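Local atomic coordinates of fructose-bisphosphatase (Pyrococcus horikoshii, PDB entry 1VDW), a protein that probably hydrolyses fructose 1,6-bisphosphate to fructose 6-phosphate and phosphate in a magnesium-dependent reaction, as a homodimer of the inositol monophosphatase superfamily. Residues A[151-156]-A[161-166]; A[189-194]-A[246-251]. All coordinates share one frame; numbering follows the deposited sequence. Where two conformers were deposited one is given.

Contact 1 (A[151-156]-A[161-166]); sequences ISFYTK and KIIDKV
Ile162 lies over the ring of Phe153, its CG2 methyl placed almost on the ring normal, 11° off, and 4.1 Å from the ring centroid in a CH-pi contact. The longer branch of the same isoleucine passes outside the ring, Ile162 CD1 lying 3.6 Å from Phe153 CE1. With CG anti to the backbone N (chi1 -176°), the phenylalanine carries its ring out from the strand to lie under the CG2 methyl, with CD1 beyond the CE1-CZ edge. Farther round the ring, CG1 of Ile163 comes to 4.2 Å from Phe153 CE2, approaching obliquely. The second half of the contact is purely aliphatic: Ile151 CD1 touches both Ile162 CG2 (3.9 Å) and Val166 CG1 (3.8 Å). With an alanine here in place of Ile151, CG1, CG2 and CD1 are gone, which is likely to leave a gap facing Ile162 CG2 and Val166 CG1 and to let the valine shift.

Strand 150-154, helix 160-164 and strand 168-170 form a beta-alpha-beta unit, and these side chains fill the layer between its sheet and its helix. Backbone hydrogen bonds of Ile151 and Phe153 to Arg170 hold the strand in place, while Ile163 also packs on Gly157 of the second subunit. No hydrogen bond spans the two segments, so their mutual hold rests on shape and on burial of methyl groups and one aromatic face.

Contact 2 (A[189-194]-A[246-251]); sequences AVVDIR and ETILRS
Strand 189-193 of the five-stranded mixed sheet and the C-terminal helix 242-250 meet here through a single isoleucine of the helix, Ile248, which packs on Ala189 and Val191. The two strand residues alternate with Val190, so both direct their CB atoms at the helix while that of Val190 points away, to the sheet face where helix 175-184 packs. Ile248 CD1 reaches both: it is 3.8 Å from Val191 CG2 and 4.0 Å from the CB of Ala189. The shorter branch adds a second touch, Ile248 CG2 to Val191 CG2 at 3.9 Å, and the two side chains, pointing in roughly opposite directions, meet at their methyl ends. CG1 of Ile248 stands anti to the carbonyl carbon (chi1 -69°) and the chain continues extended, which carries the terminal methyl to the strand.

The arrangement is an alpha/beta/alpha sandwich in this part of the fold, with the sheet covered by helices on its two faces. Ile248 also rests on Ile237 of the adjoining strand 234-239. At the end of the helix, Ser251 OG donates to Thr247 O at 2.8 Å, turning its hydroxyl back onto the last turn.

Where strand 189-193 runs out, Asp192 OD1 accepts from the backbone N of Arg194 at 3.2 Å, forming an Asx turn as the chain rounds a corner. The Arg194 guanidinium grips the same carboxylate side-on, NE to Asp192 OD1 at 3.1 Å, nearly straight at 170°, and NH2 to the syn lone pair of Asp192 OD2 at 2.8 Å.

Contacts 1 and 2 lie side by side on one face of the same sheet, their centres about 7 Å apart, because strands 150-154 and 189-193 are parallel neighbours. Two probable backbone hydrogen bonds join them: Tyr154 N to Val191 O and Ser152 O to Val191 N, both 2.8 Å. Their helices meet as well, with Ile162 of contact 1 touching Ile248 of contact 2 and Lys161 CB packing 3.4 Å from Ser251 O. The two form one continuous apolar layer, away from the predicted magnesium site. Near contact 1, the Phe153 side chain lies about 5 Å from a bound 1,2-ethanediol, probably a crystallisation additive.

Contact 1 (A[151-156]-A[161-166])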
ATOM      1  N   ILE A 151      12.341  -0.888  -0.405  1.00  9.21           N
ATOM      2  CA  ILE A 151      12.042  -0.952  -1.826  1.00  8.86           C
ATOM      3  C   ILE A 151      10.679  -1.517  -2.168  1.00  8.76           C
ATOM      4  O   ILE A 151      10.039  -2.166  -1.347  1.00  9.05           O
ATOM      5  CB  ILE A 151      13.087  -1.844  -2.566  1.00  8.21           C
ATOM      6  CG1 ILE A 151      12.846  -3.329  -2.248  1.00  9.75           C
ATOM      7  CG2 ILE A 151      14.502  -1.442  -2.147  1.00 10.08           C
ATOM      8  CD1 ILE A 151      13.609  -4.291  -3.155  1.00 10.87           C
ATOM      9  N   SER A 152      10.234  -1.223  -3.387  1.00  8.64           N
ATOM     10  CA  SER A 152       9.020  -1.816  -3.929  1.00  8.12           C
ATOM     11  C   SER A 152       9.593  -3.022  -4.682  1.00  8.58           C
ATOM     12  O   SER A 152      10.614  -2.899  -5.370  1.00  9.27           O
ATOM     13  CB  SER A 152       8.317  -0.848  -4.880  1.00  8.32           C
ATOM     14  OG  SER A 152       7.396  -1.515  -5.722  0.50  6.35           O
ATOM     15  N   PHE A 153       8.948  -4.174  -4.550  1.00  8.37           N
ATOM     16  CA  PHE A 153       9.458  -5.390  -5.170  1.00  8.74           C
ATOM     17  C   PHE A 153       8.359  -6.288  -5.714  1.00  9.27           C
ATOM     18  O   PHE A 153       7.425  -6.646  -4.993  1.00  9.95           O
ATOM     19  CB  PHE A 153      10.306  -6.142  -4.126  1.00 10.85           C
ATOM     20  CG  PHE A 153      10.988  -7.389  -4.640  1.00 11.86           C
ATOM     21  CD1 PHE A 153      11.550  -7.439  -5.914  1.00 11.50           C
ATOM     22  CD2 PHE A 153      11.130  -8.495  -3.805  1.00 15.01           C
ATOM     23  CE1 PHE A 153      12.246  -8.572  -6.344  1.00 11.97           C
ATOM     24  CE2 PHE A 153      11.823  -9.629  -4.228  1.00 14.96           C
ATOM     25  CZ  PHE A 153      12.380  -9.664  -5.499  1.00 15.50           C
ATOM     26  N   TYR A 154       8.487  -6.633  -6.995  1.00  8.96           N
ATOM     27  CA  TYR A 154       7.555  -7.516  -7.696  1.00  8.93           C
ATOM     28  C   TYR A 154       8.364  -8.579  -8.437  1.00  9.81           C
ATOM     29  O   TYR A 154       9.263  -8.252  -9.215  1.00 10.55           O
ATOM     30  CB  TYR A 154       6.750  -6.768  -8.763  1.00 10.09           C
ATOM     31  CG  TYR A 154       5.770  -5.723  -8.283  1.00  8.28           C
ATOM     32  CD1 TYR A 154       4.401  -5.986  -8.261  1.00  9.60           C
ATOM     33  CD2 TYR A 154       6.200  -4.448  -7.942  1.00  8.62           C
ATOM     34  CE1 TYR A 154       3.486  -5.002  -7.923  1.00  8.62           C
ATOM     35  CE2 TYR A 154       5.291  -3.456  -7.598  1.00  8.79           C
ATOM     36  CZ  TYR A 154       3.937  -3.744  -7.599  1.00  8.16           C
ATOM     37  OH  TYR A 154       3.023  -2.766  -7.299  1.00  9.34           O
ATOM     38  N   THR A 155       8.037  -9.845  -8.203  1.00 11.21           N
ATOM     39  CA  THR A 155       8.708 -10.941  -8.890  1.00 12.93           C
ATOM     40  C   THR A 155       7.787 -12.148  -8.917  1.00 14.72           C
ATOM     41  O   THR A 155       6.886 -12.274  -8.091  1.00 16.11           O
ATOM     42  CB  THR A 155      10.025 -11.343  -8.201  1.00 14.08           C
ATOM     43  OG1 THR A 155      10.648 -12.392  -8.956  1.00 16.09           O
ATOM     44  CG2 THR A 155       9.764 -11.829  -6.784  1.00 16.37           C
ATOM     45  N   LYS A 156       8.012 -13.031  -9.883  1.00 16.71           N
ATOM     46  CA  LYS A 156       7.218 -14.246 -10.019  1.00 18.76           C
ATOM     47  C   LYS A 156       8.006 -15.402  -9.419  1.00 19.59           C
ATOM     48  O   LYS A 156       7.467 -16.485  -9.186  1.00 19.76           O
ATOM     49  CB  LYS A 156       6.946 -14.536 -11.497  1.00 21.09           C
ATOM     50  CG  LYS A 156       6.127 -13.475 -12.220  1.00 24.18           C
ATOM     51  CD  LYS A 156       4.629 -13.747 -12.129  1.00 27.08           C
ATOM     52  CE  LYS A 156       4.114 -13.702 -10.700  1.00 28.52           C
ATOM     53  NZ  LYS A 156       2.662 -14.023 -10.631  1.00 29.16           N
ATOM     54  N   LYS A 161      17.459 -13.544  -2.138  1.00 17.35           N
ATOM     55  CA  LYS A 161      18.682 -12.760  -2.234  1.00 17.47           C
ATOM     56  C   LYS A 161      18.434 -11.256  -2.200  1.00 16.04           C
ATOM     57  O   LYS A 161      19.165 -10.522  -1.539  1.00 17.39           O
ATOM     58  CB  LYS A 161      19.464 -13.144  -3.494  1.00 18.51           C
ATOM     59  CG  LYS A 161      20.031 -14.559  -3.451  1.00 20.66           C
ATOM     60  CD  LYS A 161      20.801 -14.885  -4.720  1.00 23.56           C
ATOM     61  CE  LYS A 161      21.343 -16.303  -4.685  1.00 26.19           C
ATOM     62  NZ  LYS A 161      22.088 -16.638  -5.932  1.00 28.21           N
ATOM     63  N   ILE A 162      17.409 -10.790  -2.907  1.00 15.47           N
ATOM     64  CA  ILE A 162      17.097  -9.365  -2.900  1.00 15.66           C
ATOM     65  C   ILE A 162      16.554  -8.931  -1.537  1.00 15.23           C
ATOM     66  O   ILE A 162      16.945  -7.892  -1.010  1.00 15.85           O
ATOM     67  CB  ILE A 162      16.075  -9.011  -4.018  1.00 15.03           C
ATOM     68  CG1 ILE A 162      16.761  -9.091  -5.386  0.50 15.67           C
ATOM     69  CG2 ILE A 162      15.502  -7.617  -3.791  0.50 15.53           C
ATOM     70  CD1 ILE A 162      15.838  -8.831  -6.561  0.50 13.54           C
ATOM     71  N   ILE A 163      15.667  -9.734  -0.962  1.00 15.41           N
ATOM     72  CA  ILE A 163      15.088  -9.400   0.335  1.00 16.55           C
ATOM     73  C   ILE A 163      16.163  -9.274   1.414  1.00 16.78           C
ATOM     74  O   ILE A 163      16.034  -8.472   2.336  1.00 16.46           O
ATOM     75  CB  ILE A 163      14.030 -10.447   0.748  1.00 16.51           C
ATOM     76  CG1 ILE A 163      12.852 -10.390  -0.230  1.00 17.67           C
ATOM     77  CG2 ILE A 163      13.545 -10.180   2.170  1.00 17.59           C
ATOM     78  CD1 ILE A 163      11.848 -11.515  -0.067  1.00 18.10           C
ATOM     79  N   ASP A 164      17.229 -10.056   1.290  1.00 18.39           N
ATOM     80  CA  ASP A 164      18.321 -10.013   2.258  1.00 19.53           C
ATOM     81  C   ASP A 164      19.018  -8.655   2.270  1.00 18.98           C
ATOM     82  O   ASP A 164      19.548  -8.226   3.294  1.00 20.55           O
ATOM     83  CB  ASP A 164      19.349 -11.099   1.934  1.00 22.74           C
ATOM     84  CG  ASP A 164      20.647 -10.919   2.699  1.00 25.41           C
ATOM     85  OD1 ASP A 164      20.639 -11.064   3.940  1.00 28.17           O
ATOM     86  OD2 ASP A 164      21.679 -10.624   2.056  1.00 28.64           O
ATOM     87  N   LYS A 165      18.998  -7.978   1.128  1.00 17.77           N
ATOM     88  CA  LYS A 165      19.653  -6.681   0.980  1.00 17.45           C
ATOM     89  C   LYS A 165      18.823  -5.491   1.443  1.00 16.44           C
ATOM     90  O   LYS A 165      19.323  -4.367   1.476  1.00 17.37           O
ATOM     91  CB  LYS A 165      20.023  -6.452  -0.487  1.00 19.22           C
ATOM     92  CG  LYS A 165      20.731  -7.612  -1.160  1.00 20.65           C
ATOM     93  CD  LYS A 165      22.100  -7.851  -0.556  1.00 21.22           C
ATOM     94  CE  LYS A 165      22.805  -9.013  -1.239  1.00 22.38           C
ATOM     95  NZ  LYS A 165      24.163  -9.256  -0.678  0.50 23.53           N
ATOM     96  N   VAL A 166      17.566  -5.723   1.807  1.00 15.30           N
ATOM     97  CA  VAL A 166      16.706  -4.616   2.202  1.00 13.82           C
ATOM     98  C   VAL A 166      16.113  -4.716   3.603  1.00 13.66           C
ATOM     99  O   VAL A 166      16.010  -5.798   4.181  1.00 14.60           O
ATOM    100  CB  VAL A 166      15.546  -4.446   1.183  1.00 13.71           C
ATOM    101  CG1 VAL A 166      16.097  -4.421  -0.235  1.00 14.92           C
ATOM    102  CG2 VAL A 166      14.544  -5.575   1.335  1.00 13.95           C
TER

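Contact 2 (A[189-194]-A[246-251])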
ATOM      1  N   ALA A 189      14.318   2.141  -3.915  1.00  9.99           N
ATOM      2  CA  ALA A 189      14.293   1.456  -5.204  1.00  9.95           C
ATOM      3  C   ALA A 189      12.924   0.856  -5.504  1.00  9.67           C
ATOM      4  O   ALA A 189      12.105   0.649  -4.604  1.00  9.25           O
ATOM      5  CB  ALA A 189      15.359   0.348  -5.234  1.00 12.01           C
ATOM      6  N   VAL A 190      12.693   0.601  -6.786  1.00  9.39           N
ATOM      7  CA  VAL A 190      11.473  -0.021  -7.289  1.00  9.78           C
ATOM      8  C   VAL A 190      11.977  -1.104  -8.231  1.00  9.57           C
ATOM      9  O   VAL A 190      12.675  -0.821  -9.210  1.00 10.42           O
ATOM     10  CB  VAL A 190      10.588   0.969  -8.067  1.00  9.10           C
ATOM     11  CG1 VAL A 190       9.389   0.239  -8.662  1.00 11.48           C
ATOM     12  CG2 VAL A 190      10.112   2.074  -7.136  1.00 10.82           C
ATOM     13  N   VAL A 191      11.619  -2.341  -7.924  1.00  9.18           N
ATOM     14  CA  VAL A 191      12.072  -3.487  -8.693  1.00  9.86           C
ATOM     15  C   VAL A 191      10.894  -4.323  -9.156  1.00  8.74           C
ATOM     16  O   VAL A 191      10.137  -4.840  -8.337  1.00 10.80           O
ATOM     17  CB  VAL A 191      12.991  -4.372  -7.825  1.00 10.28           C
ATOM     18  CG1 VAL A 191      13.502  -5.561  -8.632  1.00 12.50           C
ATOM     19  CG2 VAL A 191      14.140  -3.547  -7.284  1.00 11.60           C
ATOM     20  N   ASP A 192      10.721  -4.441 -10.468  1.00  9.88           N
ATOM     21  CA  ASP A 192       9.641  -5.255 -11.012  1.00 10.69           C
ATOM     22  C   ASP A 192      10.239  -6.093 -12.125  1.00 10.40           C
ATOM     23  O   ASP A 192      10.569  -5.580 -13.201  1.00 12.16           O
ATOM     24  CB  ASP A 192       8.512  -4.386 -11.569  1.00 11.31           C
ATOM     25  CG  ASP A 192       7.267  -5.195 -11.913  1.00 12.87           C
ATOM     26  OD1 ASP A 192       7.405  -6.345 -12.389  1.00 13.11           O
ATOM     27  OD2 ASP A 192       6.151  -4.672 -11.715  1.00 13.61           O
ATOM     28  N   ILE A 193      10.380  -7.386 -11.856  1.00 10.50           N
ATOM     29  CA  ILE A 193      10.975  -8.300 -12.820  1.00 12.38           C
ATOM     30  C   ILE A 193      10.019  -9.415 -13.226  1.00 14.08           C
ATOM     31  O   ILE A 193      10.436 -10.534 -13.529  1.00 15.21           O
ATOM     32  CB  ILE A 193      12.287  -8.896 -12.249  1.00 14.02           C
ATOM     33  CG1 ILE A 193      12.020  -9.598 -10.914  1.00 13.36           C
ATOM     34  CG2 ILE A 193      13.306  -7.784 -12.044  1.00 13.39           C
ATOM     35  CD1 ILE A 193      13.261 -10.222 -10.282  1.00 16.75           C
ATOM     36  N   ARG A 194       8.731  -9.090 -13.254  1.00 13.25           N
ATOM     37  CA  ARG A 194       7.685 -10.044 -13.617  1.00 14.06           C
ATOM     38  C   ARG A 194       7.485 -10.226 -15.120  1.00 14.96           C
ATOM     39  O   ARG A 194       6.751 -11.126 -15.532  1.00 15.74           O
ATOM     40  CB  ARG A 194       6.340  -9.599 -13.037  1.00 13.45           C
ATOM     41  CG  ARG A 194       6.253  -9.523 -11.528  1.00 13.14           C
ATOM     42  CD  ARG A 194       4.893  -8.968 -11.127  1.00 12.97           C
ATOM     43  NE  ARG A 194       4.738  -7.566 -11.505  1.00 13.96           N
ATOM     44  CZ  ARG A 194       3.594  -6.892 -11.428  1.00 13.42           C
ATOM     45  NH1 ARG A 194       2.494  -7.492 -10.991  1.00 15.33           N
ATOM     46  NH2 ARG A 194       3.551  -5.610 -11.762  1.00 15.08           N
ATOM     47  N   GLU A 246      23.110  -2.044  -8.852  1.00 17.53           N
ATOM     48  CA  GLU A 246      23.965  -3.139  -9.291  1.00 18.51           C
ATOM     49  C   GLU A 246      23.859  -4.340  -8.357  1.00 18.50           C
ATOM     50  O   GLU A 246      23.891  -5.487  -8.805  1.00 18.82           O
ATOM     51  CB  GLU A 246      25.416  -2.662  -9.409  1.00 20.04           C
ATOM     52  CG  GLU A 246      25.647  -1.807 -10.647  1.00 22.48           C
ATOM     53  CD  GLU A 246      27.082  -1.359 -10.802  1.00 24.48           C
ATOM     54  OE1 GLU A 246      27.992  -2.183 -10.565  1.00 26.20           O
ATOM     55  OE2 GLU A 246      27.299  -0.187 -11.175  1.00 26.31           O
ATOM     56  N   THR A 247      23.722  -4.079  -7.060  1.00 18.61           N
ATOM     57  CA  THR A 247      23.584  -5.160  -6.091  1.00 19.35           C
ATOM     58  C   THR A 247      22.284  -5.913  -6.354  1.00 18.39           C
ATOM     59  O   THR A 247      22.234  -7.138  -6.263  1.00 17.97           O
ATOM     60  CB  THR A 247      23.575  -4.623  -4.650  1.00 20.99           C
ATOM     61  OG1 THR A 247      24.863  -4.077  -4.342  1.00 22.95           O
ATOM     62  CG2 THR A 247      23.242  -5.735  -3.661  1.00 23.24           C
ATOM     63  N   ILE A 248      21.228  -5.174  -6.686  1.00 16.27           N
ATOM     64  CA  ILE A 248      19.945  -5.797  -6.975  1.00 16.16           C
ATOM     65  C   ILE A 248      20.074  -6.688  -8.210  1.00 16.04           C
ATOM     66  O   ILE A 248      19.603  -7.822  -8.216  1.00 16.09           O
ATOM     67  CB  ILE A 248      18.847  -4.731  -7.209  1.00 15.75           C
ATOM     68  CG1 ILE A 248      18.541  -4.016  -5.889  1.00 16.23           C
ATOM     69  CG2 ILE A 248      17.587  -5.384  -7.773  1.00 15.51           C
ATOM     70  CD1 ILE A 248      17.633  -2.810  -6.029  1.00 17.28           C
ATOM     71  N   LEU A 249      20.721  -6.178  -9.253  1.00 17.27           N
ATOM     72  CA  LEU A 249      20.900  -6.959 -10.472  1.00 18.87           C
ATOM     73  C   LEU A 249      21.668  -8.250 -10.190  1.00 19.21           C
ATOM     74  O   LEU A 249      21.321  -9.312 -10.709  1.00 19.80           O
ATOM     75  CB  LEU A 249      21.634  -6.133 -11.532  1.00 19.61           C
ATOM     76  CG  LEU A 249      20.845  -4.966 -12.136  1.00 20.85           C
ATOM     77  CD1 LEU A 249      21.741  -4.177 -13.079  1.00 21.95           C
ATOM     78  CD2 LEU A 249      19.621  -5.497 -12.871  1.00 22.49           C
ATOM     79  N   ARG A 250      22.701  -8.157  -9.360  1.00 20.40           N
ATOM     80  CA  ARG A 250      23.501  -9.330  -9.017  1.00 21.49           C
ATOM     81  C   ARG A 250      22.726 -10.326  -8.163  1.00 21.05           C
ATOM     82  O   ARG A 250      23.076 -11.506  -8.098  1.00 22.05           O
ATOM     83  CB  ARG A 250      24.773  -8.921  -8.263  1.00 23.72           C
ATOM     84  CG  ARG A 250      25.814  -8.204  -9.103  1.00 27.36           C
ATOM     85  CD  ARG A 250      27.194  -8.221  -8.443  1.00 28.45           C
ATOM     86  NE  ARG A 250      27.193  -7.652  -7.098  0.50 29.07           N
ATOM     87  CZ  ARG A 250      27.091  -6.355  -6.832  0.50 28.74           C
ATOM     88  NH1 ARG A 250      26.981  -5.478  -7.820  0.50 29.68           N
ATOM     89  NH2 ARG A 250      27.101  -5.933  -5.575  0.50 29.08           N
ATOM     90  N   SER A 251      21.667  -9.853  -7.515  1.00 20.05           N
ATOM     91  CA  SER A 251      20.869 -10.702  -6.640  1.00 19.98           C
ATOM     92  C   SER A 251      19.605 -11.273  -7.266  1.00 20.65           C
ATOM     93  O   SER A 251      18.847 -11.978  -6.596  1.00 21.19           O
ATOM     94  CB  SER A 251      20.491  -9.926  -5.379  1.00 19.66           C
ATOM     95  OG  SER A 251      21.644  -9.439  -4.717  1.00 21.15           O
TER